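Local coordinates for exodeoxyribonuclease III (Neisseria meningitidis, PDB 2JC4), which probably acts as a metal-dependent 3'-5' exonuclease on double-stranded DNA in DNA repair, at residues 129-134 against 182-187; 75-80 against 98-103; 118-123 against 164-169; 24-29 against 50-55. One frame throughout, in Å; residues are numbered along the deposited sequence.

Contact 1 of 4, residues 129-134 against 182-187; sequences EFVRDE and LGLTDS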
# COMPACT_ATOMS: atom_id res chain seq x y z
N GLU A 129 6.67 -15.37 -2.29
CA GLU A 129 7.47 -16.03 -3.33
C GLU A 129 7.89 -15.03 -4.42
O GLU A 129 9.04 -14.99 -4.87
CB GLU A 129 6.66 -17.20 -3.92
CG GLU A 129 7.49 -18.41 -4.18
CD GLU A 129 6.72 -19.46 -4.96
OE1 GLU A 129 6.88 -19.51 -6.20
OE2 GLU A 129 5.94 -20.20 -4.33
N PHE A 130 6.96 -14.21 -4.86
CA PHE A 130 7.26 -13.25 -5.91
C PHE A 130 8.28 -12.23 -5.41
O PHE A 130 9.26 -11.93 -6.11
CB PHE A 130 5.98 -12.53 -6.30
CG PHE A 130 6.19 -11.39 -7.25
CD1 PHE A 130 6.69 -11.61 -8.54
CD2 PHE A 130 5.80 -10.10 -6.90
CE1 PHE A 130 6.86 -10.57 -9.45
CE2 PHE A 130 5.97 -9.02 -7.81
CZ PHE A 130 6.47 -9.27 -9.09
N VAL A 131 8.01 -11.67 -4.23
CA VAL A 131 8.90 -10.64 -3.64
C VAL A 131 10.31 -11.23 -3.42
O VAL A 131 11.32 -10.60 -3.79
CB VAL A 131 8.31 -9.98 -2.35
CG1 VAL A 131 9.32 -8.94 -1.79
CG2 VAL A 131 6.99 -9.25 -2.65
N ARG A 132 10.39 -12.43 -2.86
CA ARG A 132 11.70 -13.09 -2.67
C ARG A 132 12.56 -13.15 -3.99
O ARG A 132 13.78 -12.87 -4.02
CB ARG A 132 11.47 -14.50 -2.17
CG ARG A 132 12.82 -15.26 -1.83
CD ARG A 132 12.57 -16.74 -1.43
NE ARG A 132 11.83 -16.85 -0.18
CZ ARG A 132 10.63 -17.43 -0.04
NH1 ARG A 132 10.02 -17.99 -1.08
NH2 ARG A 132 10.05 -17.46 1.17
N ASP A 133 11.88 -13.52 -5.07
CA ASP A 133 12.49 -13.63 -6.38
C ASP A 133 12.90 -12.26 -6.91
O ASP A 133 14.04 -12.08 -7.41
CB ASP A 133 11.49 -14.31 -7.33
CG ASP A 133 11.96 -14.37 -8.77
OD1 ASP A 133 13.10 -14.81 -9.02
OD2 ASP A 133 11.18 -13.98 -9.67
N GLU A 134 12.00 -11.28 -6.77
CA GLU A 134 12.26 -9.92 -7.23
C GLU A 134 13.48 -9.34 -6.52
O GLU A 134 14.31 -8.68 -7.14
CB GLU A 134 11.03 -9.02 -7.05
CG GLU A 134 9.87 -9.31 -7.98
CD GLU A 134 10.09 -8.72 -9.35
OE1 GLU A 134 10.32 -7.51 -9.44
OE2 GLU A 134 10.06 -9.47 -10.33
N LEU A 182 12.29 -11.84 4.39
CA LEU A 182 12.97 -11.81 3.08
C LEU A 182 14.22 -10.92 3.07
O LEU A 182 15.08 -11.07 2.18
CB LEU A 182 12.02 -11.36 1.95
CG LEU A 182 10.75 -12.17 1.81
CD1 LEU A 182 9.79 -11.56 0.76
CD2 LEU A 182 11.03 -13.65 1.54
N GLY A 183 14.31 -10.00 4.04
CA GLY A 183 15.38 -9.01 4.12
C GLY A 183 14.86 -7.61 3.80
O GLY A 183 15.46 -6.86 3.01
N LEU A 184 13.71 -7.30 4.38
CA LEU A 184 13.04 -6.01 4.20
C LEU A 184 12.79 -5.42 5.56
O LEU A 184 12.70 -6.16 6.53
CB LEU A 184 11.69 -6.22 3.51
CG LEU A 184 11.74 -6.64 2.04
CD1 LEU A 184 10.31 -6.94 1.64
CD2 LEU A 184 12.32 -5.49 1.15
N THR A 185 12.73 -4.09 5.62
CA THR A 185 12.58 -3.30 6.84
C THR A 185 11.24 -2.55 6.79
O THR A 185 10.93 -1.93 5.77
CB THR A 185 13.75 -2.26 6.91
OG1 THR A 185 14.97 -2.95 7.22
CG2 THR A 185 13.52 -1.20 7.97
N ASP A 186 10.44 -2.65 7.86
CA ASP A 186 9.21 -1.84 8.02
C ASP A 186 9.66 -0.37 8.18
O ASP A 186 10.01 0.05 9.28
CB ASP A 186 8.45 -2.35 9.29
CG ASP A 186 7.15 -1.58 9.60
OD1 ASP A 186 6.89 -0.51 9.01
OD2 ASP A 186 6.40 -2.06 10.50
N SER A 187 9.64 0.41 7.10
CA SER A 187 10.28 1.74 7.13
C SER A 187 9.77 2.66 8.24
O SER A 187 10.56 3.33 8.92
CB SER A 187 10.23 2.45 5.79
OG SER A 187 8.94 2.87 5.43

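Contact 2 of 4, residues 75-80 against 98-103; sequences DVHFGL and GVRVIN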
# COMPACT_ATOMS: atom_id res chain seq x y z
N ASP A 75 9.65 -2.26 -17.32
CA ASP A 75 9.51 -3.68 -17.03
C ASP A 75 8.32 -3.91 -16.11
O ASP A 75 8.44 -4.46 -15.01
CB ASP A 75 10.82 -4.23 -16.45
CG ASP A 75 12.01 -4.02 -17.38
OD1 ASP A 75 11.86 -4.20 -18.61
OD2 ASP A 75 13.10 -3.69 -16.89
N VAL A 76 7.17 -3.44 -16.57
CA VAL A 76 5.92 -3.54 -15.82
C VAL A 76 5.51 -5.01 -15.70
O VAL A 76 5.61 -5.76 -16.70
CB VAL A 76 4.82 -2.69 -16.47
CG1 VAL A 76 3.54 -2.78 -15.63
CG2 VAL A 76 5.29 -1.25 -16.52
N HIS A 77 5.09 -5.41 -14.48
CA HIS A 77 4.72 -6.79 -14.16
C HIS A 77 3.38 -6.82 -13.45
O HIS A 77 3.11 -5.97 -12.58
CB HIS A 77 5.77 -7.45 -13.24
CG HIS A 77 5.52 -8.91 -12.99
ND1 HIS A 77 4.76 -9.37 -11.93
CD2 HIS A 77 5.88 -10.01 -13.69
CE1 HIS A 77 4.68 -10.69 -11.98
NE2 HIS A 77 5.33 -11.10 -13.05
N PHE A 78 2.54 -7.78 -13.83
CA PHE A 78 1.17 -7.89 -13.30
C PHE A 78 1.02 -9.18 -12.57
O PHE A 78 1.42 -10.24 -13.08
CB PHE A 78 0.10 -7.81 -14.41
CG PHE A 78 0.11 -6.49 -15.16
CD1 PHE A 78 -0.62 -5.40 -14.69
CD2 PHE A 78 0.87 -6.34 -16.31
CE1 PHE A 78 -0.61 -4.19 -15.39
CE2 PHE A 78 0.90 -5.12 -16.99
CZ PHE A 78 0.16 -4.06 -16.53
N GLY A 79 0.41 -9.11 -11.39
CA GLY A 79 -0.05 -10.29 -10.69
C GLY A 79 1.06 -11.07 -10.03
O GLY A 79 2.20 -10.56 -9.87
N LEU A 80 0.74 -12.33 -9.69
CA LEU A 80 1.65 -13.22 -8.96
C LEU A 80 1.84 -14.55 -9.70
O LEU A 80 0.83 -15.29 -9.94
CB LEU A 80 1.12 -13.51 -7.54
CG LEU A 80 0.93 -12.30 -6.62
CD1 LEU A 80 0.04 -12.65 -5.44
CD2 LEU A 80 2.31 -11.71 -6.20
N GLY A 98 15.21 3.44 -11.52
CA GLY A 98 16.10 2.43 -10.93
C GLY A 98 15.65 1.77 -9.63
O GLY A 98 16.38 0.95 -9.08
N VAL A 99 14.46 2.11 -9.12
CA VAL A 99 13.93 1.45 -7.93
C VAL A 99 12.82 0.49 -8.36
O VAL A 99 11.91 0.89 -9.10
CB VAL A 99 13.33 2.50 -6.97
CG1 VAL A 99 12.70 1.82 -5.75
CG2 VAL A 99 14.40 3.50 -6.57
N ARG A 100 12.88 -0.75 -7.89
CA ARG A 100 11.81 -1.71 -8.17
C ARG A 100 10.69 -1.40 -7.18
O ARG A 100 10.89 -1.51 -5.95
CB ARG A 100 12.32 -3.15 -7.97
CG ARG A 100 11.36 -4.21 -8.46
CD ARG A 100 11.07 -4.05 -9.98
NE ARG A 100 10.30 -5.18 -10.48
CZ ARG A 100 9.76 -5.26 -11.69
NH1 ARG A 100 9.90 -4.26 -12.56
NH2 ARG A 100 9.06 -6.34 -12.03
N VAL A 101 9.51 -1.07 -7.71
CA VAL A 101 8.37 -0.70 -6.89
C VAL A 101 7.34 -1.82 -7.02
O VAL A 101 6.89 -2.12 -8.09
CB VAL A 101 7.77 0.63 -7.37
CG1 VAL A 101 6.42 0.96 -6.64
CG2 VAL A 101 8.79 1.74 -7.20
N ILE A 102 7.00 -2.47 -5.93
CA ILE A 102 5.92 -3.47 -5.97
C ILE A 102 4.73 -2.94 -5.15
O ILE A 102 4.83 -2.85 -3.94
CB ILE A 102 6.43 -4.86 -5.43
CG1 ILE A 102 7.73 -5.28 -6.18
CG2 ILE A 102 5.28 -5.91 -5.45
CD1 ILE A 102 8.42 -6.52 -5.58
N ASN A 103 3.61 -2.62 -5.82
CA ASN A 103 2.42 -2.07 -5.17
C ASN A 103 1.41 -3.19 -4.93
O ASN A 103 1.06 -3.92 -5.86
CB ASN A 103 1.83 -1.00 -6.09
CG ASN A 103 0.52 -0.41 -5.59
OD1 ASN A 103 0.21 -0.46 -4.39
ND2 ASN A 103 -0.25 0.19 -6.51
O HOH W 1 9.10 -7.55 -14.84

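Contact 3 of 4, residues 118-123 against 164-169; sequences KYKEQW and EKIHCS. With ACT (acetate ion), chain F.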
# COMPACT_ATOMS: atom_id res chain seq x y z
N LYS A 118 -8.80 -17.89 4.15
CA LYS A 118 -7.96 -18.91 3.52
C LYS A 118 -7.35 -18.33 2.23
O LYS A 118 -6.18 -18.59 1.93
CB LYS A 118 -8.73 -20.22 3.20
CG LYS A 118 -9.27 -20.94 4.45
CD LYS A 118 -8.72 -22.36 4.57
CE LYS A 118 -8.89 -22.92 5.98
NZ LYS A 118 -10.28 -23.43 6.21
N TYR A 119 -8.16 -17.58 1.48
CA TYR A 119 -7.67 -16.83 0.31
C TYR A 119 -6.53 -15.94 0.75
O TYR A 119 -5.46 -15.98 0.16
CB TYR A 119 -8.79 -16.06 -0.38
CG TYR A 119 -8.40 -15.07 -1.48
CD1 TYR A 119 -7.47 -15.41 -2.49
CD2 TYR A 119 -9.00 -13.81 -1.53
CE1 TYR A 119 -7.13 -14.47 -3.51
CE2 TYR A 119 -8.68 -12.89 -2.52
CZ TYR A 119 -7.73 -13.22 -3.49
OH TYR A 119 -7.44 -12.30 -4.47
N LYS A 120 -6.72 -15.16 1.82
CA LYS A 120 -5.67 -14.28 2.32
C LYS A 120 -4.36 -15.04 2.55
O LYS A 120 -3.29 -14.57 2.17
CB LYS A 120 -6.08 -13.55 3.61
CG LYS A 120 -5.15 -12.41 4.01
CD LYS A 120 -5.69 -11.65 5.25
CE LYS A 120 -4.89 -10.34 5.53
NZ LYS A 120 -5.57 -9.44 6.51
N GLU A 121 -4.45 -16.20 3.22
CA GLU A 121 -3.26 -17.02 3.52
C GLU A 121 -2.55 -17.43 2.24
O GLU A 121 -1.34 -17.30 2.13
CB GLU A 121 -3.65 -18.26 4.34
CG GLU A 121 -2.49 -19.19 4.71
CD GLU A 121 -2.97 -20.43 5.47
OE1 GLU A 121 -4.18 -20.72 5.50
OE2 GLU A 121 -2.11 -21.11 6.05
N GLN A 122 -3.30 -17.94 1.26
CA GLN A 122 -2.66 -18.48 0.05
C GLN A 122 -2.06 -17.33 -0.77
O GLN A 122 -1.02 -17.49 -1.42
CB GLN A 122 -3.70 -19.21 -0.80
CG GLN A 122 -4.48 -20.35 -0.06
CD GLN A 122 -5.73 -20.85 -0.84
OE1 GLN A 122 -6.51 -20.06 -1.40
NE2 GLN A 122 -5.93 -22.17 -0.85
N TRP A 123 -2.76 -16.20 -0.77
CA TRP A 123 -2.37 -15.01 -1.52
C TRP A 123 -1.06 -14.45 -0.92
O TRP A 123 -0.10 -14.14 -1.64
CB TRP A 123 -3.52 -13.99 -1.52
CG TRP A 123 -3.27 -12.81 -2.39
CD1 TRP A 123 -3.65 -12.65 -3.71
CD2 TRP A 123 -2.56 -11.64 -2.03
NE1 TRP A 123 -3.22 -11.42 -4.18
CE2 TRP A 123 -2.52 -10.80 -3.17
CE3 TRP A 123 -1.90 -11.23 -0.87
CZ2 TRP A 123 -1.87 -9.57 -3.17
CZ3 TRP A 123 -1.27 -9.99 -0.88
CH2 TRP A 123 -1.27 -9.18 -2.01
N GLU A 164 -6.87 -11.43 18.34
CA GLU A 164 -7.15 -12.46 17.33
C GLU A 164 -8.38 -12.14 16.49
O GLU A 164 -9.16 -13.04 16.15
CB GLU A 164 -7.25 -13.89 17.94
CG GLU A 164 -6.06 -14.23 18.86
CD GLU A 164 -4.74 -14.41 18.10
OE1 GLU A 164 -4.60 -13.92 16.96
OE2 GLU A 164 -3.85 -15.10 18.62
N LYS A 165 -8.54 -10.85 16.14
CA LYS A 165 -9.55 -10.45 15.16
C LYS A 165 -8.85 -9.99 13.89
O LYS A 165 -7.62 -9.74 13.90
CB LYS A 165 -10.43 -9.31 15.72
CG LYS A 165 -11.01 -9.62 17.11
CD LYS A 165 -12.31 -10.40 17.06
CE LYS A 165 -13.13 -10.16 18.35
NZ LYS A 165 -12.26 -10.43 19.56
N ILE A 166 -9.63 -9.90 12.81
CA ILE A 166 -9.10 -9.56 11.48
C ILE A 166 -8.15 -8.34 11.58
O ILE A 166 -8.37 -7.42 12.38
CB ILE A 166 -10.28 -9.38 10.43
CG1 ILE A 166 -9.78 -9.47 8.96
CG2 ILE A 166 -11.06 -8.07 10.71
CD1 ILE A 166 -9.13 -10.84 8.53
N HIS A 167 -7.08 -8.37 10.79
CA HIS A 167 -6.03 -7.36 10.76
C HIS A 167 -4.98 -7.45 11.85
O HIS A 167 -3.83 -7.10 11.61
CB HIS A 167 -6.54 -5.90 10.67
CG HIS A 167 -7.54 -5.67 9.59
ND1 HIS A 167 -7.35 -6.08 8.29
CD2 HIS A 167 -8.78 -5.09 9.63
CE1 HIS A 167 -8.41 -5.75 7.57
NE2 HIS A 167 -9.28 -5.15 8.35
N CYS A 168 -5.40 -7.90 13.04
CA CYS A 168 -4.53 -7.89 14.22
C CYS A 168 -4.22 -9.28 14.82
O CYS A 168 -3.73 -9.36 15.96
CB CYS A 168 -5.18 -7.02 15.30
SG CYS A 168 -5.55 -5.36 14.73
N SER A 169 -4.51 -10.34 14.08
CA SER A 169 -4.27 -11.70 14.59
C SER A 169 -2.80 -12.11 14.55
O SER A 169 -1.99 -11.61 13.72
CB SER A 169 -5.13 -12.76 13.84
OG SER A 169 -4.64 -12.98 12.52
C ACT F . -10.80 -2.49 6.69
O ACT F . -11.21 -3.54 7.24
OXT ACT F . -11.55 -1.94 5.85
CH3 ACT F . -9.45 -2.00 7.07

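Contact 4 of 4, residues 24-29 against 50-55; sequences DNPPDI and MGWHCV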
# COMPACT_ATOMS: atom_id res chain seq x y z
N ASP A 24 0.69 19.89 -5.70
CA ASP A 24 1.40 20.62 -4.65
C ASP A 24 2.38 19.72 -3.86
O ASP A 24 1.96 18.73 -3.25
CB ASP A 24 0.39 21.30 -3.72
N ASN A 25 3.67 20.04 -3.90
CA ASN A 25 4.69 19.24 -3.18
C ASN A 25 4.61 17.73 -3.51
O ASN A 25 4.61 16.89 -2.60
CB ASN A 25 4.59 19.44 -1.64
CG ASN A 25 5.87 18.99 -0.89
OD1 ASN A 25 6.96 18.91 -1.49
ND2 ASN A 25 5.74 18.70 0.42
N PRO A 26 4.59 17.39 -4.83
CA PRO A 26 4.26 16.01 -5.25
C PRO A 26 5.32 15.00 -4.84
O PRO A 26 6.47 15.37 -4.68
CB PRO A 26 4.24 16.10 -6.79
CG PRO A 26 5.05 17.30 -7.12
CD PRO A 26 4.89 18.27 -5.98
N PRO A 27 4.94 13.71 -4.73
CA PRO A 27 6.01 12.72 -4.56
C PRO A 27 6.62 12.45 -5.93
O PRO A 27 6.09 12.92 -6.96
CB PRO A 27 5.28 11.48 -4.04
CG PRO A 27 3.85 11.60 -4.68
CD PRO A 27 3.59 13.10 -4.82
N ASP A 28 7.72 11.71 -5.95
CA ASP A 28 8.25 11.23 -7.20
C ASP A 28 7.46 10.05 -7.77
O ASP A 28 7.37 9.88 -9.00
CB ASP A 28 9.71 10.86 -7.01
CG ASP A 28 10.51 12.02 -6.57
OD1 ASP A 28 10.70 12.92 -7.40
OD2 ASP A 28 10.86 12.09 -5.39
N ILE A 29 6.92 9.23 -6.86
CA ILE A 29 6.16 8.03 -7.22
C ILE A 29 4.98 7.96 -6.28
O ILE A 29 5.18 8.08 -5.08
CB ILE A 29 6.99 6.75 -7.03
CG1 ILE A 29 8.19 6.76 -7.98
CG2 ILE A 29 6.17 5.44 -7.32
CD1 ILE A 29 9.32 5.82 -7.52
N MET A 50 -1.46 15.91 -16.84
CA MET A 50 -0.77 16.65 -15.79
C MET A 50 0.73 16.37 -15.82
O MET A 50 1.47 16.89 -15.01
CB MET A 50 -1.34 16.27 -14.43
CG MET A 50 -2.63 17.01 -14.06
SD MET A 50 -3.35 16.48 -12.48
CE MET A 50 -2.32 17.30 -11.24
N GLY A 51 1.17 15.54 -16.74
CA GLY A 51 2.60 15.22 -16.87
C GLY A 51 3.03 13.96 -16.13
O GLY A 51 4.23 13.74 -15.94
N TRP A 52 2.07 13.14 -15.71
CA TRP A 52 2.37 11.89 -15.03
C TRP A 52 2.22 10.66 -15.89
O TRP A 52 1.20 10.49 -16.57
CB TRP A 52 1.51 11.76 -13.77
CG TRP A 52 1.81 12.88 -12.82
CD1 TRP A 52 1.27 14.15 -12.84
CD2 TRP A 52 2.74 12.87 -11.73
NE1 TRP A 52 1.82 14.92 -11.84
CE2 TRP A 52 2.74 14.17 -11.15
CE3 TRP A 52 3.60 11.89 -11.19
CZ2 TRP A 52 3.51 14.50 -10.04
CZ3 TRP A 52 4.38 12.23 -10.10
CH2 TRP A 52 4.33 13.52 -9.54
N HIS A 53 3.22 9.78 -15.84
CA HIS A 53 3.11 8.44 -16.46
C HIS A 53 2.36 7.50 -15.52
O HIS A 53 2.56 7.54 -14.31
CB HIS A 53 4.48 7.90 -16.76
CG HIS A 53 5.27 8.75 -17.71
ND1 HIS A 53 4.98 8.83 -19.05
CD2 HIS A 53 6.31 9.59 -17.50
CE1 HIS A 53 5.82 9.67 -19.64
NE2 HIS A 53 6.64 10.14 -18.71
N CYS A 54 1.45 6.68 -16.08
CA CYS A 54 0.60 5.81 -15.29
C CYS A 54 0.66 4.41 -15.83
O CYS A 54 0.56 4.23 -17.05
CB CYS A 54 -0.86 6.25 -15.41
SG CYS A 54 -1.14 7.91 -14.85
N VAL A 55 0.80 3.42 -14.95
CA VAL A 55 0.50 2.03 -15.32
C VAL A 55 -0.48 1.49 -14.31
O VAL A 55 -0.46 1.91 -13.15
CB VAL A 55 1.76 1.14 -15.42
CG1 VAL A 55 2.69 1.66 -16.56
CG2 VAL A 55 2.51 1.04 -14.07

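Contact 1 of 4, residues 129-134 against 182-187
Leu182 reaches across to helix 115-135 and sets its two methyls on neighbouring residues of the helix. The first, CD1, is the tightly packed one. It lies 3.7 Å from CG1 of Val131 and 3.8 Å from the backbone N of Arg132. The side chains of Val131 and Leu182 meet at about a right angle. Val131 has CG1 opposite its own backbone N (chi1 179°), and this is the branch that meets both leucines. CD1 of Leu184 approaches the same CG1 more loosely, at 4.1 Å. Behind them the apolar patch goes deeper, since Val131 also touches Leu143 and Leu184 touches Leu141, both on strand 141-144. Met135 adds to it, touching both leucines.

The other methyl, CD2 of Leu182, lies on the looser side, toward the exposed Arg132. Arg132 runs past it from CB and CG to NE and NH2. NE is 3.7 Å from this CD2, and CB is 3.8 Å away. The chain of Arg132 is extended as far as CD and then bends at chi3 (-66°). The bend brings the guanidinium obliquely past the methyl. No hydrogen bond crosses between the segments; Arg132 meets Leu182 by van der Waals contact alone.

Gly183 leaves the helical path with a positive phi of 109°, ending helix 170-180 and turning the chain toward strand 185-186. Leu182 and Leu184 thus flank the turn. In this DNase I-like alpha/beta sandwich, helix 115-135 packs on strand 141-144 of one sheet, and the exit of helix 170-180 packs against its flank.

Contact 2 of 4, residues 75-80 against 98-103
The two backbones stay apart, with the CA atoms of His77 and Ile102 8.9 Å from each other, so the contact is made across a gap by one long side chain. That side chain is Arg100. Its chain bends once, at chi2 (60°), and then runs out straight to bring the guanidinium up to the corner at Asp75. NH1 donates to the carbonyl O of Asp75 at 2.9 Å. The bond is nearly straight, with an N-H...O angle of 170°. The oxygen lies close to the guanidinium plane, while the donor is tilted 31° from the plane of the carbonyl.

A water joins the same two groups. It accepts from NH2 of Arg100 at 3.1 Å and donates to the O of Asp75 at 3.2 Å. That oxygen is therefore gripped twice.

The gap is filled by strand 91-96, which lies between strands 76-78 and 99-105 in one sheet of the DNase I-like sandwich. Arg100 thus spans two strand positions from a central strand to the edge strand 76-78. Thr95 of the middle strand takes a hydrogen bond from NH1.

NH2 also passes 3.7 Å from CB of His77, oblique to the imidazole. The ring itself leads away from Arg100 and stacks with Phe130 of helix 115-135. The strongest partner of the arginine is Glu134 of the same helix, whose carboxylate makes a salt bridge with NE. All three guanidinium nitrogens therefore have partners, which should fix the rotation of the group.

Contact 3 of 4, residues 118-123 against 164-169
NZ of Lys120 is gripped by three oxygens: a carboxylate oxygen of Glu172 in a salt bridge, and the backbone carbonyl oxygens of Asn108 and Asn148. Across the contact it meets the loop 164-169 without a direct bond. It lies 4.2 Å from ND1 of His167, oblique to the ring, and 4.3 Å from CD1 of Ile166. The lysine chain is extended all the way, with CG opposite the backbone N (chi1 -168°), and so carries the amine from the helix to the loop.

The backbone O of Asn148 links the pair, because ND1 of His167 also bonds to it. The other ring nitrogen, NE2, donates at 2.7 Å to an oxygen of an acetate, probably from the crystallisation liquor. The oxygen lies at the ring edge, and ND2 of Asn108 also bonds to the ion. CG1 of Ile166 sits 4.2 Å above the imidazole, over its centre. Glu172 also accepts from the backbone N of His167, and its negative charge would probably balance the lysine.

A type II turn from Lys165 to Cys168 shapes the loop, and the disulfide of Cys168 with Cys156 ties it. The shared bonds are consistent with a second-shell place beside Asn148, the predicted metal ligand and transition-state stabiliser of this AP/ExoA family nuclease.

Contact 4 of 4, residues 24-29 against 50-55
Trp52 meets the loop 24-29 with the outer edge of its six-membered ring. CH2 points at the carbonyl O of Pro27, 3.2 Å away and in the ring plane. The same oxygen is 3.6 Å from CZ3. The carbonyl O of Asp28 lies 4.0 Å from CZ3, again near the plane. On the neighbouring part of the rim, CB of Pro26 packs against CZ2 at 3.7 Å. The ring thus offers C-H edges to two carbonyls and a proline, and no hydrogen bond crosses between the segments.

The next shell sets these groups in place. Trp52 turns CG beside its own backbone N (chi1 -61°), which swings the indole toward the prolines. Just before it, Gly51 closes the preceding helix in a Schellman motif with positive phi. On the other side, Asp28 is held by Lys2, whose backbone N bonds to the carboxylate, and Pro27 touches Thr4.

Further out, Leu22 of helix 11-23 also packs on the indole. The contact therefore joins the link from helix 11-23 to strand 29-33 with the entry to strand 53-57. Strand 65-69 lies between those two strands in the sheet, and strand 2-7 flanks 29-33 on its other side.

Contacts 1 and 2 meet directly: NE of Arg100 is 2.6 Å from OE1 of Glu134 in their salt bridge, and CB of Phe130 lies 3.8 Å from CD2 of Leu80. Contacts 1 and 3 share helix 115-135, with centres about 19 Å apart. Contact 2 reaches contact 3 through CD1 of Leu80, 3.7 Å from NE1 of Trp123. It also reaches contact 4, where CG2 of Val76 is 3.9 Å from CG1 of Val55, across the two sheets. Contact 3 lies close to the predicted catalytic residues: the His167 side chain is about 10 Å from the bound magnesium ion. Contact 4 lies on the far side of the chain's centre, about 33 Å from contact 3 between centres.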